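Local coordinates for tRNA (cytosine(38)-C(5))-methyltransferase (Schizosaccharomyces pombe, PDB 6FDF), which methylates carbon 5 of cytosine 38 in the anticodon loop of tRNA(Asp), using S-adenosyl-L-methionine as methyl donor, at residues A[179-191]-A[321-333]. Sequence-based numbering, arbitrary orientation.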
loop_
_atom_site.group_PDB
_atom_site.type_symbol
_atom_site.label_atom_id
_atom_site.label_comp_id
_atom_site.label_asym_id
_atom_site.label_seq_id
_atom_site.Cartn_x
_atom_site.Cartn_y
_atom_site.Cartn_z
ATOM N N GLY A 179 -11.068 -20.567 16.678
ATOM C CA GLY A 179 -11.265 -19.642 17.773
ATOM C C GLY A 179 -12.022 -18.401 17.353
ATOM O O GLY A 179 -12.729 -18.375 16.342
ATOM N N GLU A 180 -11.859 -17.346 18.146
ATOM C CA GLU A 180 -12.573 -16.094 17.942
ATOM C C GLU A 180 -11.571 -14.984 17.671
ATOM O O GLU A 180 -10.587 -14.837 18.402
ATOM C CB GLU A 180 -13.438 -15.747 19.158
ATOM C CG GLU A 180 -14.548 -16.753 19.438
ATOM C CD GLU A 180 -15.691 -16.666 18.441
ATOM O OE1 GLU A 180 -15.913 -15.571 17.880
ATOM O OE2 GLU A 180 -16.370 -17.693 18.225
ATOM N N TRP A 181 -11.812 -14.220 16.610
ATOM C CA TRP A 181 -11.003 -13.046 16.317
ATOM C C TRP A 181 -11.823 -12.100 15.458
ATOM O O TRP A 181 -12.857 -12.472 14.898
ATOM C CB TRP A 181 -9.670 -13.394 15.629
ATOM C CG TRP A 181 -9.750 -14.082 14.282
ATOM C CD1 TRP A 181 -10.745 -14.895 13.818
ATOM C CD2 TRP A 181 -8.769 -14.015 13.238
ATOM N NE1 TRP A 181 -10.446 -15.333 12.545
ATOM C CE2 TRP A 181 -9.238 -14.807 12.169
ATOM C CE3 TRP A 181 -7.542 -13.357 13.103
ATOM C CZ2 TRP A 181 -8.522 -14.958 10.981
ATOM C CZ3 TRP A 181 -6.832 -13.509 11.928
ATOM C CH2 TRP A 181 -7.324 -14.304 10.879
ATOM N N SER A 182 -11.349 -10.861 15.380
ATOM C CA SER A 182 -12.048 -9.813 14.658
ATOM C C SER A 182 -11.017 -8.828 14.138
ATOM O O SER A 182 -10.012 -8.564 14.803
ATOM C CB SER A 182 -13.063 -9.092 15.556
ATOM O OG SER A 182 -13.561 -7.928 14.922
ATOM N N ILE A 183 -11.284 -8.278 12.954
ATOM C CA ILE A 183 -10.400 -7.267 12.383
ATOM C C ILE A 183 -10.257 -6.079 13.328
ATOM O O ILE A 183 -9.212 -5.418 13.354
ATOM C CB ILE A 183 -10.918 -6.846 10.991
ATOM C CG1 ILE A 183 -9.829 -6.114 10.209
ATOM C CG2 ILE A 183 -12.190 -6.014 11.101
ATOM C CD1 ILE A 183 -8.964 -7.041 9.382
ATOM N N ASP A 184 -11.280 -5.811 14.142
ATOM C CA ASP A 184 -11.245 -4.654 15.026
ATOM C C ASP A 184 -10.256 -4.818 16.171
ATOM O O ASP A 184 -9.958 -3.828 16.850
ATOM C CB ASP A 184 -12.645 -4.385 15.578
ATOM C CG ASP A 184 -13.623 -3.966 14.499
ATOM O OD1 ASP A 184 -13.229 -3.187 13.606
ATOM O OD2 ASP A 184 -14.788 -4.410 14.547
ATOM N N ASP A 185 -9.751 -6.033 16.409
ATOM C CA ASP A 185 -8.739 -6.223 17.441
ATOM C C ASP A 185 -7.466 -5.456 17.120
ATOM O O ASP A 185 -6.666 -5.184 18.022
ATOM C CB ASP A 185 -8.437 -7.713 17.615
ATOM C CG ASP A 185 -9.685 -8.528 17.906
ATOM O OD1 ASP A 185 -10.579 -8.008 18.603
ATOM O OD2 ASP A 185 -9.773 -9.684 17.436
ATOM N N VAL A 186 -7.285 -5.078 15.853
ATOM C CA VAL A 186 -6.087 -4.383 15.414
ATOM C C VAL A 186 -5.925 -3.044 16.117
ATOM O O VAL A 186 -4.809 -2.525 16.203
ATOM C CB VAL A 186 -6.135 -4.221 13.878
ATOM C CG1 VAL A 186 -7.046 -3.070 13.465
ATOM C CG2 VAL A 186 -4.755 -4.054 13.312
ATOM N N PHE A 187 -7.016 -2.464 16.626
ATOM C CA PHE A 187 -6.910 -1.167 17.283
ATOM C C PHE A 187 -6.282 -1.267 18.665
ATOM O O PHE A 187 -5.789 -0.259 19.179
ATOM C CB PHE A 187 -8.294 -0.504 17.333
ATOM C CG PHE A 187 -8.770 -0.073 15.980
ATOM C CD1 PHE A 187 -8.239 1.058 15.379
ATOM C CD2 PHE A 187 -9.671 -0.842 15.267
ATOM C CE1 PHE A 187 -8.639 1.441 14.111
ATOM C CE2 PHE A 187 -10.057 -0.473 13.989
ATOM C CZ PHE A 187 -9.554 0.676 13.418
ATOM N N GLN A 188 -6.263 -2.459 19.266
ATOM C CA GLN A 188 -5.546 -2.668 20.516
ATOM C C GLN A 188 -4.041 -2.525 20.341
ATOM O O GLN A 188 -3.320 -2.441 21.342
ATOM C CB GLN A 188 -5.872 -4.044 21.098
ATOM C CG GLN A 188 -7.330 -4.217 21.491
ATOM C CD GLN A 188 -7.712 -5.670 21.699
ATOM O OE1 GLN A 188 -6.911 -6.472 22.181
ATOM N NE2 GLN A 188 -8.941 -6.018 21.334
ATOM N N PHE A 189 -3.562 -2.463 19.097
ATOM C CA PHE A 189 -2.152 -2.267 18.794
ATOM C C PHE A 189 -1.797 -0.820 18.531
ATOM O O PHE A 189 -0.624 -0.456 18.660
ATOM C CB PHE A 189 -1.725 -3.065 17.560
ATOM C CG PHE A 189 -1.808 -4.538 17.732
ATOM C CD1 PHE A 189 -1.011 -5.182 18.664
ATOM C CD2 PHE A 189 -2.648 -5.293 16.935
ATOM C CE1 PHE A 189 -1.074 -6.550 18.818
ATOM C CE2 PHE A 189 -2.713 -6.663 17.080
ATOM C CZ PHE A 189 -1.924 -7.294 18.021
ATOM N N SER A 190 -2.761 0.015 18.175
ATOM C CA SER A 190 -2.422 1.390 17.863
ATOM C C SER A 190 -2.303 2.122 19.189
ATOM O O SER A 190 -3.307 2.389 19.858
ATOM C CB SER A 190 -3.471 2.026 16.954
ATOM O OG SER A 190 -4.722 2.154 17.608
ATOM N N GLU A 191 -1.060 2.447 19.557
ATOM C CA GLU A 191 -0.755 3.051 20.848
ATOM C C GLU A 191 -1.475 4.373 20.992
ATOM O O GLU A 191 -1.695 4.859 22.108
ATOM C CB GLU A 191 0.754 3.281 20.918
ATOM C CG GLU A 191 1.157 4.591 21.569
ATOM C CD GLU A 191 2.640 4.831 21.531
ATOM O OE1 GLU A 191 3.171 5.443 22.479
ATOM O OE2 GLU A 191 3.265 4.442 20.524
ATOM N N VAL A 321 -0.395 -2.167 8.055
ATOM C CA VAL A 321 -0.158 -3.586 7.809
ATOM C C VAL A 321 0.690 -4.214 8.912
ATOM O O VAL A 321 0.523 -5.402 9.225
ATOM C CB VAL A 321 0.463 -3.764 6.411
ATOM C CG1 VAL A 321 0.856 -5.210 6.168
ATOM C CG2 VAL A 321 -0.543 -3.315 5.367
ATOM N N SER A 322 1.605 -3.450 9.526
ATOM C CA SER A 322 2.372 -4.002 10.644
ATOM C C SER A 322 1.449 -4.445 11.776
ATOM O O SER A 322 1.674 -5.486 12.406
ATOM C CB SER A 322 3.395 -2.985 11.163
ATOM O OG SER A 322 2.794 -1.948 11.932
ATOM N N TYR A 323 0.393 -3.672 12.037
ATOM C CA TYR A 323 -0.580 -4.066 13.052
ATOM C C TYR A 323 -1.347 -5.319 12.636
ATOM O O TYR A 323 -1.573 -6.214 13.459
ATOM C CB TYR A 323 -1.564 -2.927 13.317
ATOM C CG TYR A 323 -0.975 -1.622 13.783
ATOM C CD1 TYR A 323 0.131 -1.585 14.620
ATOM C CD2 TYR A 323 -1.539 -0.419 13.387
ATOM C CE1 TYR A 323 0.654 -0.372 15.056
ATOM C CE2 TYR A 323 -1.024 0.789 13.807
ATOM C CZ TYR A 323 0.073 0.809 14.638
ATOM O OH TYR A 323 0.577 2.023 15.053
ATOM N N LEU A 324 -1.789 -5.382 11.375
ATOM C CA LEU A 324 -2.540 -6.549 10.917
ATOM C C LEU A 324 -1.672 -7.800 10.909
ATOM O O LEU A 324 -2.152 -8.895 11.222
ATOM C CB LEU A 324 -3.111 -6.294 9.522
ATOM C CG LEU A 324 -4.212 -5.234 9.472
ATOM C CD1 LEU A 324 -4.370 -4.723 8.066
ATOM C CD2 LEU A 324 -5.536 -5.775 10.012
ATOM N N ILE A 325 -0.395 -7.659 10.547
ATOM C CA ILE A 325 0.512 -8.805 10.590
ATOM C C ILE A 325 0.638 -9.325 12.017
ATOM O O ILE A 325 0.608 -10.537 12.255
ATOM C CB ILE A 325 1.880 -8.428 9.994
ATOM C CG1 ILE A 325 1.793 -8.381 8.469
ATOM C CG2 ILE A 325 2.961 -9.419 10.431
ATOM C CD1 ILE A 325 3.034 -7.810 7.810
ATOM N N SER A 326 0.800 -8.415 12.982
ATOM C CA SER A 326 0.878 -8.806 14.387
ATOM C C SER A 326 -0.358 -9.590 14.811
ATOM O O SER A 326 -0.256 -10.629 15.477
ATOM C CB SER A 326 1.040 -7.564 15.260
ATOM O OG SER A 326 2.261 -6.911 14.977
ATOM N N LEU A 327 -1.539 -9.094 14.442
ATOM C CA LEU A 327 -2.780 -9.808 14.731
ATOM C C LEU A 327 -2.805 -11.169 14.050
ATOM O O LEU A 327 -3.102 -12.189 14.680
ATOM C CB LEU A 327 -3.976 -8.970 14.287
ATOM C CG LEU A 327 -5.341 -9.626 14.482
ATOM C CD1 LEU A 327 -5.594 -9.873 15.964
ATOM C CD2 LEU A 327 -6.435 -8.764 13.881
ATOM N N LEU A 328 -2.497 -11.199 12.754
ATOM C CA LEU A 328 -2.606 -12.433 11.982
ATOM C C LEU A 328 -1.773 -13.558 12.586
ATOM O O LEU A 328 -2.239 -14.700 12.691
ATOM C CB LEU A 328 -2.179 -12.166 10.539
ATOM C CG LEU A 328 -2.206 -13.329 9.548
ATOM C CD1 LEU A 328 -3.604 -13.911 9.434
ATOM C CD2 LEU A 328 -1.689 -12.873 8.173
ATOM N N LEU A 329 -0.538 -13.258 12.978
ATOM C CA LEU A 329 0.420 -14.285 13.364
ATOM C C LEU A 329 0.431 -14.584 14.862
ATOM O O LEU A 329 1.346 -15.271 15.326
ATOM C CB LEU A 329 1.826 -13.879 12.914
ATOM C CG LEU A 329 1.976 -13.611 11.416
ATOM C CD1 LEU A 329 3.368 -13.086 11.130
ATOM C CD2 LEU A 329 1.687 -14.879 10.624
ATOM N N GLU A 330 -0.543 -14.087 15.627
ATOM C CA GLU A 330 -0.574 -14.369 17.064
ATOM C C GLU A 330 -0.499 -15.854 17.415
ATOM O O GLU A 330 0.217 -16.187 18.375
ATOM C CB GLU A 330 -1.815 -13.735 17.713
ATOM C CG GLU A 330 -1.739 -12.218 17.766
ATOM C CD GLU A 330 -2.830 -11.586 18.608
ATOM O OE1 GLU A 330 -3.844 -12.253 18.895
ATOM O OE2 GLU A 330 -2.665 -10.410 18.988
ATOM N N PRO A 331 -1.191 -16.778 16.730
ATOM C CA PRO A 331 -1.106 -18.193 17.135
ATOM C C PRO A 331 0.291 -18.784 17.025
ATOM O O PRO A 331 0.499 -19.909 17.500
ATOM C CB PRO A 331 -2.077 -18.899 16.176
ATOM C CG PRO A 331 -3.025 -17.834 15.758
ATOM C CD PRO A 331 -2.177 -16.602 15.646
ATOM N N LEU A 332 1.246 -18.076 16.418
ATOM C CA LEU A 332 2.607 -18.582 16.321
ATOM C C LEU A 332 3.403 -18.348 17.597
ATOM O O LEU A 332 4.481 -18.932 17.750
ATOM C CB LEU A 332 3.329 -17.938 15.135
ATOM C CG LEU A 332 2.827 -18.382 13.761
ATOM C CD1 LEU A 332 3.513 -17.600 12.653
ATOM C CD2 LEU A 332 3.056 -19.876 13.586
ATOM N N ASN A 333 2.890 -17.519 18.505
ATOM C CA ASN A 333 3.452 -17.316 19.840
ATOM C C ASN A 333 4.928 -16.922 19.772
ATOM O O ASN A 333 5.811 -17.597 20.302
ATOM C CB ASN A 333 3.254 -18.563 20.705
ATOM C CG ASN A 333 2.055 -18.449 21.627
ATOM O OD1 ASN A 333 1.080 -17.764 21.316
ATOM N ND2 ASN A 333 2.123 -19.119 22.770
#
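Ser-326 CB lies over one face of the Phe-189 ring, 4.2 Å from the centroid and 17° off the normal, a CH-pi contact. Glu-330 OE2 comes to the edge of that ring, 3.3 Å from CZ, with carboxylate and ring planes 78° apart. Over one face of the Tyr-323 ring lies Ser-190 CA, 4.1 Å from CZ, and Leu-328 CD1 meets the Trp-181 ring at its edge. Phe-189 CG stands anti to its own carbonyl carbon (chi1 -65°), which lays the ring along the helix, with CE2 3.8 Å from Leu-327 CB. Replacing Phe-189 by an alanine removes the whole ring, which would probably uncover Ser-326 CB and the Leu-327 backbone. Val-186 CG2 presses on Tyr-323 CB at 3.4 Å, the two side chains crossing at about a right angle, while Leu-324 CD2 touches Ile-183 CD1 at 3.7 Å. The contact packs the short 3-10 helix 183-188 and its flanking residues, after strand 168-175, on helix 318-328 and the turn just after it. Arg-174 of that strand donates hydrogen bonds to the Leu-327 and Leu-328 carbonyl oxygens and makes a cation-pi contact with Trp-181; elsewhere the helix packs against helix 22-29 of the Rossmann-like methyltransferase domain.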